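Local coordinates for protein poly-beta-hydroxybuterate polymerase (Cupriavidus necator, PDB 5T6O) that probably acts as an acyltransferase that polymerises hydroxybutyryl units into polyhydroxybutyrate, this chain being its catalytic domain with the alpha/beta hydrolase fold, at residues L256-G260 / V261-L265; G307-A310 / G311-N314. The protein carries 1 engineered substitution. All blocks are in the same frame, centred on the assembly; numbering follows the deposited sequence.

Contact 1: L256-G260 / V261-L265; sequences LTVCG and VPVDL
Leu256 meets Val263 through its carbonyl: Val263 N donates to Leu256 O at 2.8 Å, and a C=O...N angle of 174° puts the donor nearly in line with the carbonyl bond. The same oxygen receives a CA-H...O contact from Pro262 CA at 3.4 Å. A water adds a second link between these residues, lying 2.9 Å from Leu256 N, whose proton it takes, and 2.8 Å from Val263 O, to which it can donate. Next comes Thr257, opposite Pro262 in a non-hydrogen-bonded antiparallel pair. Both side chains lie on the exposed face, while Thr257 CA makes a CA-H...O contact with Val261 O at 3.3 Å.

Val258 and Val261 form the hydrogen-bonded pair. Val258 N reaches Val261 O at 2.9 Å; in return Val261 N reaches Val258 O at 3.1 Å, but from 58° above the carbonyl plane, which fits the tight turn. With CG1 of Val258 anti to its N (chi1 172°), CG2 stands beside that N and touches CG2 of Val263 at 3.6 Å, the two branched side chains crossing at a slant. On this face Val258 and Val261 pack against helix 120-134. Cys259 and Gly260 occupy the corner, both with positive phi, and Cys259 N is hydrogen-bonded to Asp90 OD2 of helix 89-108. This sequence of pairs is that of a beta hairpin with a two-residue loop, a type I' turn from Val258 to Val261, lying against helices 89-108 and 120-134 of the alpha/beta hydrolase core, with helix 234-246 also touching Val258.

Contact 2: G307-A310 / G311-N314; sequences GHIA and GVIN
Two peptide planes, the imidazole of His308 and the carboxamide of Asn314 are the flat groups where Gly307 meets Gly311 and Ile309 meets Ile313. The peptide carbonyls receive their donors differently. Gly311 N lies above the plane of the Gly307 carbonyl, 41° out of it, at 2.9 Å from Gly307 O. Ile313 N, by contrast, approaches Ile309 O almost end-on, at 2.8 Å with a C=O...N angle of 170°. These are the two i to i+4 bonds of a short, weakly bonded helical turn. CB of His308 leaves the backbone away from 311-314; at the edge of the ring ND1 is hydrogen-bonded to Asp280 OD2, and Thr147 and Thr193 pack against the side chain. The amide of Asn314 is held at its edge by ND2, which bonds to Lys320 O, while its CB rests 3.8 Å from Ala310 O.

Apolar branches fill in around the turn. Ile309 and Ile313 run alongside one another in the same direction, with Ile309 CG2 at 3.9 Å from Ile313 CG1. The side chain of Val312 is modelled in two conformers; in one of them CG2 comes 3.2 Å from Ile309 O, a tentative contact. Ile313 is the centre of an inverse gamma turn, which bends the chain toward Asn314.

Ile309 N and Ala310 N donate to the carboxylate of Glu164 of the second subunit, so the interface supplies acceptors for these two amides. Chemically, a negative group facing these backbone N-H groups would be favoured by the dipole of the helical turn, and the imidazole bonded to Asp280 is consistent with the histidine-acid pair of alpha/beta hydrolase folds.

How the contacts relate
Contact 1 precedes contact 2 along the chain, and both fall within the alpha/beta hydrolase-fold domain. Their centres are 31 Å apart and their nearest atoms about 18 Å, and they face each other across the middle of the chain without touching. The hairpin 257-262 forms a small sheet of its own, separate from the large mixed sheet, whereas helix 308-312 follows that sheet's strand 299-304 and packs against strands 272-277 and 113-118. Contact 1, centred about 20 Å from the chain's centre, is partly buried, and no other chain of the assembly touches it; contact 2, at about 13 Å, is buried in part by the second subunit.

Contact 1: L256-G260 / V261-L265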
ATOM      1  N   LEU A 256      26.232   3.858  16.762  1.00 34.99           N
ATOM      2  CA  LEU A 256      25.879   4.552  17.998  1.00 36.48           C
ATOM      3  C   LEU A 256      26.788   4.134  19.148  1.00 38.44           C
ATOM      4  O   LEU A 256      27.129   2.958  19.292  1.00 41.57           O
ATOM      5  CB  LEU A 256      24.424   4.280  18.380  1.00 35.28           C
ATOM      6  CG  LEU A 256      23.357   4.647  17.351  1.00 33.38           C
ATOM      7  CD1 LEU A 256      21.974   4.196  17.822  1.00 36.92           C
ATOM      8  CD2 LEU A 256      23.383   6.145  17.075  1.00 38.08           C
ATOM      9  N   THR A 257      27.169   5.102  19.973  1.00 37.26           N
ATOM     10  CA  THR A 257      27.908   4.839  21.200  1.00 35.94           C
ATOM     11  C   THR A 257      26.962   5.005  22.380  1.00 38.55           C
ATOM     12  O   THR A 257      26.297   6.039  22.510  1.00 37.11           O
ATOM     13  CB  THR A 257      29.113   5.770  21.348  1.00 39.31           C
ATOM     14  OG1 THR A 257      30.147   5.346  20.452  1.00 49.17           O
ATOM     15  CG2 THR A 257      29.652   5.722  22.774  1.00 37.11           C
ATOM     16  N   VAL A 258      26.885   3.972  23.212  1.00 32.14           N
ATOM     17  CA  VAL A 258      25.964   3.916  24.341  1.00 29.05           C
ATOM     18  C   VAL A 258      26.746   3.402  25.535  1.00 32.48           C
ATOM     19  O   VAL A 258      27.422   2.373  25.432  1.00 34.65           O
ATOM     20  CB  VAL A 258      24.758   3.000  24.041  1.00 28.56           C
ATOM     21  CG1 VAL A 258      23.894   2.775  25.308  1.00 30.51           C
ATOM     22  CG2 VAL A 258      23.925   3.574  22.892  1.00 34.61           C
ATOM     23  N   CYS A 259      26.682   4.133  26.651  1.00 34.92           N
ATOM     24  CA  CYS A 259      27.370   3.753  27.889  1.00 32.73           C
ATOM     25  C   CYS A 259      28.849   3.458  27.645  1.00 39.78           C
ATOM     26  O   CYS A 259      29.421   2.527  28.219  1.00 36.54           O
ATOM     27  CB  CYS A 259      26.685   2.562  28.556  1.00 40.67           C
ATOM     28  SG  CYS A 259      24.991   2.885  29.063  1.00 35.61           S
ATOM     29  N   GLY A 260      29.464   4.246  26.764  1.00 36.16           N
ATOM     30  CA  GLY A 260      30.893   4.196  26.546  1.00 41.49           C
ATOM     31  C   GLY A 260      31.387   3.188  25.528  1.00 44.35           C
ATOM     32  O   GLY A 260      32.608   3.055  25.370  1.00 43.85           O
ATOM     33  N   VAL A 261      30.502   2.469  24.837  1.00 40.93           N
ATOM     34  CA  VAL A 261      30.944   1.473  23.853  1.00 36.13           C
ATOM     35  C   VAL A 261      30.086   1.565  22.606  1.00 40.13           C
ATOM     36  O   VAL A 261      28.925   2.000  22.640  1.00 38.76           O
ATOM     37  CB  VAL A 261      30.888   0.032  24.414  1.00 38.54           C
ATOM     38  CG1 VAL A 261      31.918  -0.157  25.525  1.00 39.61           C
ATOM     39  CG2 VAL A 261      29.481  -0.302  24.901  1.00 36.48           C
ATOM     40  N   PRO A 262      30.650   1.161  21.463  1.00 38.65           N
ATOM     41  CA  PRO A 262      29.855   1.093  20.232  1.00 37.82           C
ATOM     42  C   PRO A 262      28.832  -0.031  20.318  1.00 39.50           C
ATOM     43  O   PRO A 262      29.098  -1.087  20.900  1.00 42.65           O
ATOM     44  CB  PRO A 262      30.900   0.814  19.142  1.00 37.87           C
ATOM     45  CG  PRO A 262      32.230   1.166  19.768  1.00 46.38           C
ATOM     46  CD  PRO A 262      32.065   0.828  21.217  1.00 41.51           C
ATOM     47  N   VAL A 263      27.659   0.205  19.738  1.00 39.50           N
ATOM     48  CA  VAL A 263      26.563  -0.763  19.758  1.00 30.81           C
ATOM     49  C   VAL A 263      26.578  -1.533  18.441  1.00 35.35           C
ATOM     50  O   VAL A 263      26.327  -0.967  17.371  1.00 40.67           O
ATOM     51  CB  VAL A 263      25.207  -0.087  19.979  1.00 35.15           C
ATOM     52  CG1 VAL A 263      24.080  -1.109  19.829  1.00 37.49           C
ATOM     53  CG2 VAL A 263      25.162   0.581  21.346  1.00 33.41           C
ATOM     54  N   ASP A 264      26.850  -2.833  18.524  1.00 37.42           N
ATOM     55  CA  ASP A 264      26.758  -3.754  17.395  1.00 32.55           C
ATOM     56  C   ASP A 264      25.811  -4.869  17.821  1.00 32.82           C
ATOM     57  O   ASP A 264      26.187  -5.729  18.625  1.00 35.23           O
ATOM     58  CB  ASP A 264      28.136  -4.305  17.026  1.00 39.03           C
ATOM     59  CG  ASP A 264      28.102  -5.282  15.845  1.00 40.87           C
ATOM     60  OD1 ASP A 264      27.009  -5.679  15.380  1.00 38.88           O
ATOM     61  OD2 ASP A 264      29.198  -5.672  15.391  1.00 41.21           O
ATOM     62  N   LEU A 265      24.582  -4.849  17.301  1.00 33.47           N
ATOM     63  CA  LEU A 265      23.595  -5.838  17.730  1.00 30.86           C
ATOM     64  C   LEU A 265      24.022  -7.258  17.390  1.00 34.31           C
ATOM     65  O   LEU A 265      23.549  -8.206  18.032  1.00 29.97           O
ATOM     66  CB  LEU A 265      22.228  -5.547  17.105  1.00 31.89           C
ATOM     67  CG  LEU A 265      21.522  -4.245  17.498  1.00 31.09           C
ATOM     68  CD1 LEU A 265      20.306  -4.009  16.608  1.00 32.05           C
ATOM     69  CD2 LEU A 265      21.118  -4.253  18.965  1.00 32.65           C
TER
HETATM   70  O   HOH W   1      24.808   1.279  16.690  1.00 31.82           O

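Contact 2: G307-A310 / G311-N314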
ATOM      1  N   GLY A 307      -3.629  -8.271  15.913  1.00 24.79           N
ATOM      2  CA  GLY A 307      -3.037  -6.958  16.099  1.00 22.00           C
ATOM      3  C   GLY A 307      -1.930  -6.908  17.144  1.00 25.30           C
ATOM      4  O   GLY A 307      -1.435  -7.927  17.631  1.00 25.02           O
ATOM      5  N   HIS A 308      -1.557  -5.669  17.500  1.00 26.29           N
ATOM      6  CA  HIS A 308      -0.413  -5.418  18.375  1.00 22.73           C
ATOM      7  C   HIS A 308      -0.540  -6.164  19.701  1.00 27.84           C
ATOM      8  O   HIS A 308       0.369  -6.903  20.103  1.00 24.17           O
ATOM      9  CB  HIS A 308      -0.289  -3.904  18.603  1.00 23.62           C
ATOM     10  CG  HIS A 308       0.871  -3.498  19.461  1.00 24.53           C
ATOM     11  ND1 HIS A 308       2.182  -3.775  19.129  1.00 27.94           N
ATOM     12  CD2 HIS A 308       0.915  -2.814  20.632  1.00 26.71           C
ATOM     13  CE1 HIS A 308       2.982  -3.285  20.062  1.00 34.97           C
ATOM     14  NE2 HIS A 308       2.238  -2.696  20.985  1.00 26.69           N
ATOM     15  N   ILE A 309      -1.647  -5.968  20.410  1.00 22.26           N
ATOM     16  CA  ILE A 309      -1.818  -6.644  21.699  1.00 23.70           C
ATOM     17  C   ILE A 309      -2.565  -7.961  21.539  1.00 23.08           C
ATOM     18  O   ILE A 309      -2.188  -8.966  22.143  1.00 23.83           O
ATOM     19  CB  ILE A 309      -2.536  -5.729  22.714  1.00 24.73           C
ATOM     20  CG1 ILE A 309      -1.702  -4.476  22.995  1.00 24.75           C
ATOM     21  CG2 ILE A 309      -2.815  -6.503  24.012  1.00 23.21           C
ATOM     22  CD1 ILE A 309      -0.315  -4.773  23.546  1.00 26.16           C
ATOM     23  N   ALA A 310      -3.630  -7.980  20.736  1.00 24.12           N
ATOM     24  CA  ALA A 310      -4.382  -9.224  20.557  1.00 24.36           C
ATOM     25  C   ALA A 310      -3.475 -10.365  20.102  1.00 25.12           C
ATOM     26  O   ALA A 310      -3.661 -11.515  20.512  1.00 25.19           O
ATOM     27  CB  ALA A 310      -5.521  -9.019  19.555  1.00 23.26           C
ATOM     28  N   GLY A 311      -2.475 -10.064  19.271  1.00 23.86           N
ATOM     29  CA  GLY A 311      -1.618 -11.128  18.766  1.00 22.74           C
ATOM     30  C   GLY A 311      -0.651 -11.654  19.811  1.00 23.98           C
ATOM     31  O   GLY A 311      -0.413 -12.862  19.895  1.00 25.56           O
ATOM     32  N   VAL A 312      -0.061 -10.756  20.608  0.50 25.87           N
ATOM     33  CA  VAL A 312       0.902 -11.194  21.612  0.50 26.38           C
ATOM     34  C   VAL A 312       0.194 -11.838  22.791  0.50 28.84           C
ATOM     35  O   VAL A 312       0.612 -12.890  23.285  0.50 27.09           O
ATOM     36  CB  VAL A 312       1.800 -10.022  22.063  0.50 27.35           C
ATOM     37  CG1 VAL A 312       2.603  -9.527  20.919  0.50 29.85           C
ATOM     38  CG2 VAL A 312       0.990  -8.874  22.646  0.50 29.69           C
ATOM     39  N   ILE A 313      -0.890 -11.227  23.257  1.00 23.20           N
ATOM     40  CA  ILE A 313      -1.601 -11.729  24.435  1.00 23.45           C
ATOM     41  C   ILE A 313      -2.690 -12.663  23.924  1.00 26.70           C
ATOM     42  O   ILE A 313      -3.858 -12.282  23.777  1.00 29.62           O
ATOM     43  CB  ILE A 313      -2.166 -10.583  25.294  1.00 25.55           C
ATOM     44  CG1 ILE A 313      -1.052  -9.607  25.699  1.00 24.74           C
ATOM     45  CG2 ILE A 313      -2.915 -11.144  26.530  1.00 26.88           C
ATOM     46  CD1 ILE A 313       0.201 -10.258  26.301  1.00 30.05           C
ATOM     47  N   ASN A 314      -2.303 -13.911  23.625  1.00 24.81           N
ATOM     48  CA  ASN A 314      -3.229 -14.924  23.117  1.00 23.89           C
ATOM     49  C   ASN A 314      -2.982 -16.212  23.888  1.00 25.20           C
ATOM     50  O   ASN A 314      -2.255 -17.097  23.418  1.00 27.26           O
ATOM     51  CB  ASN A 314      -3.053 -15.137  21.608  1.00 28.32           C
ATOM     52  CG  ASN A 314      -4.056 -16.116  21.047  1.00 34.07           C
ATOM     53  OD1 ASN A 314      -5.151 -16.281  21.602  1.00 31.63           O
ATOM     54  ND2 ASN A 314      -3.689 -16.796  19.955  1.00 27.50           N
TER